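Local atomic coordinates of putative PAS/PAC sensor protein (Nakamurella multipartita DSM 44233, PDB entry 6HMJ), a protein that senses blue light through a flavin-binding light-oxygen-voltage domain and mediates RNA binding and translational regulation, probably by way of its ANTAR domain. Residues 31-36 against 86-91. Residues are numbered along the deposited sequence; the frame is centred on the assembly and turned at random.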
loop_
_atom_site.group_PDB
_atom_site.type_symbol
_atom_site.label_atom_id
_atom_site.label_comp_id
_atom_site.label_asym_id
_atom_site.label_seq_id
_atom_site.Cartn_x
_atom_site.Cartn_y
_atom_site.Cartn_z
ATOM N N ALA A 31 53.195 -10.964 20.048
ATOM C CA ALA A 31 52.929 -11.257 21.451
ATOM C C ALA A 31 51.479 -10.955 21.810
ATOM O O ALA A 31 50.815 -11.757 22.479
ATOM C CB ALA A 31 53.878 -10.453 22.340
ATOM N N LEU A 32 50.965 -9.808 21.362
ATOM C CA LEU A 32 49.593 -9.430 21.689
ATOM C C LEU A 32 48.586 -10.380 21.054
ATOM O O LEU A 32 47.604 -10.768 21.698
ATOM C CB LEU A 32 49.325 -7.992 21.249
ATOM C CG LEU A 32 50.008 -6.914 22.094
ATOM C CD1 LEU A 32 50.028 -5.586 21.358
ATOM C CD2 LEU A 32 49.307 -6.772 23.439
ATOM N N VAL A 33 48.804 -10.760 19.793
ATOM C CA VAL A 33 47.897 -11.697 19.139
ATOM C C VAL A 33 47.779 -12.979 19.952
ATOM O O VAL A 33 46.684 -13.532 20.113
ATOM C CB VAL A 33 48.368 -11.985 17.701
ATOM C CG1 VAL A 33 47.624 -13.182 17.127
ATOM C CG2 VAL A 33 48.162 -10.762 16.822
ATOM N N LEU A 34 48.904 -13.477 20.471
ATOM C CA LEU A 34 48.867 -14.719 21.234
ATOM C C LEU A 34 48.174 -14.532 22.579
ATOM O O LEU A 34 47.553 -15.473 23.087
ATOM C CB LEU A 34 50.289 -15.251 21.421
ATOM C CG LEU A 34 51.046 -15.552 20.123
ATOM C CD1 LEU A 34 52.445 -16.089 20.407
ATOM C CD2 LEU A 34 50.271 -16.525 19.241
ATOM N N GLY A 35 48.257 -13.336 23.166
ATOM C CA GLY A 35 47.568 -13.054 24.411
ATOM C C GLY A 35 48.474 -12.534 25.509
ATOM O O GLY A 35 48.179 -12.702 26.696
ATOM N N PHE A 36 49.577 -11.893 25.128
ATOM C CA PHE A 36 50.574 -11.426 26.076
ATOM C C PHE A 36 51.079 -10.054 25.661
ATOM O O PHE A 36 51.183 -9.752 24.470
ATOM C CB PHE A 36 51.782 -12.369 26.153
ATOM C CG PHE A 36 51.505 -13.669 26.840
ATOM C CD1 PHE A 36 51.225 -14.804 26.101
ATOM C CD2 PHE A 36 51.544 -13.765 28.221
ATOM C CE1 PHE A 36 50.978 -16.011 26.725
ATOM C CE2 PHE A 36 51.299 -14.970 28.853
ATOM C CZ PHE A 36 51.016 -16.095 28.104
ATOM N N GLU A 86 36.959 -19.913 23.726
ATOM C CA GLU A 86 37.002 -20.775 22.555
ATOM C C GLU A 86 38.097 -20.301 21.597
ATOM O O GLU A 86 38.359 -19.101 21.487
ATOM C CB GLU A 86 35.642 -20.778 21.859
ATOM C CG GLU A 86 35.508 -21.775 20.718
ATOM C CD GLU A 86 35.379 -23.210 21.206
ATOM O OE1 GLU A 86 34.953 -23.413 22.364
ATOM O OE2 GLU A 86 35.701 -24.136 20.432
ATOM N N PRO A 87 38.766 -21.225 20.900
ATOM C CA PRO A 87 39.818 -20.809 19.966
ATOM C C PRO A 87 39.291 -19.890 18.873
ATOM O O PRO A 87 38.109 -19.913 18.520
ATOM C CB PRO A 87 40.322 -22.133 19.379
ATOM C CG PRO A 87 39.971 -23.152 20.386
ATOM C CD PRO A 87 38.690 -22.693 21.012
ATOM N N ARG A 88 40.209 -19.069 18.323
ATOM C CA ARG A 88 39.895 -18.171 17.228
ATOM C C ARG A 88 40.424 -18.731 15.913
ATOM O O ARG A 88 41.462 -19.400 15.890
ATOM C CB ARG A 88 40.511 -16.786 17.458
ATOM C CG ARG A 88 40.007 -16.067 18.695
ATOM C CD ARG A 88 41.065 -16.067 19.778
ATOM N NE ARG A 88 42.229 -15.269 19.401
ATOM C CZ ARG A 88 43.427 -15.371 19.968
ATOM N NH1 ARG A 88 43.633 -16.243 20.947
ATOM N NH2 ARG A 88 44.423 -14.599 19.554
ATOM N N PRO A 89 39.742 -18.479 14.798
ATOM C CA PRO A 89 40.290 -18.890 13.502
ATOM C C PRO A 89 41.470 -18.014 13.121
ATOM O O PRO A 89 41.472 -16.806 13.364
ATOM C CB PRO A 89 39.113 -18.698 12.543
ATOM C CG PRO A 89 38.333 -17.587 13.151
ATOM C CD PRO A 89 38.466 -17.755 14.647
ATOM N N ALA A 90 42.482 -18.633 12.519
ATOM C CA ALA A 90 43.708 -17.922 12.203
ATOM C C ALA A 90 44.326 -18.497 10.938
ATOM O O ALA A 90 43.886 -19.519 10.407
ATOM C CB ALA A 90 44.701 -17.989 13.367
ATOM N N MET A 91 45.366 -17.814 10.464
ATOM C CA MET A 91 46.048 -18.182 9.231
ATOM C C MET A 91 47.466 -17.634 9.304
ATOM O O MET A 91 47.666 -16.477 9.687
ATOM C CB MET A 91 45.305 -17.622 8.009
ATOM C CG MET A 91 45.944 -17.939 6.659
ATOM S SD MET A 91 46.013 -16.523 5.535
ATOM C CE MET A 91 47.079 -15.404 6.442
#
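R88 reaches V33 by a bent path: chi1 of -62° turns CG away from the carbonyl carbon, and kinks at chi2 and chi3 then swing the guanidinium from the strand to the last turn of the helix. There NH2 donates a hydrogen bond to the backbone O of V33, the two atoms lying 2.6 Å apart. V33 O lies off the guanidinium rim, only slightly out of its plane, and NH2 meets the carbonyl almost end-on (C=O...N 160°), but the N-H...O angle of 132° shows that the bond is far from straight. The V33 side chain adds little, its CG1 staying 4.3 Å from R88 NH2. The helix ends in a Schellman motif, with F36 N 2.9 Å from A31 O and G35, at positive phi, as the C-prime residue; the arginine therefore donates to a carbonyl of the final turn. A positive charge here would also be expected to suit the helix dipole. A methionine in place of R88 would probably leave the V33 carbonyl without this donor and the helix end without its polar tie to the strand. The guanidinium also bonds T82 OG1 through NH1. In the N-terminal antiparallel sheet, whose strand order 2-1-5-4-3 is that of a PAS fold, the contact links helix 28-34 to strand 85-97, and V33 also packs on L80 of the adjoining strand 74-82.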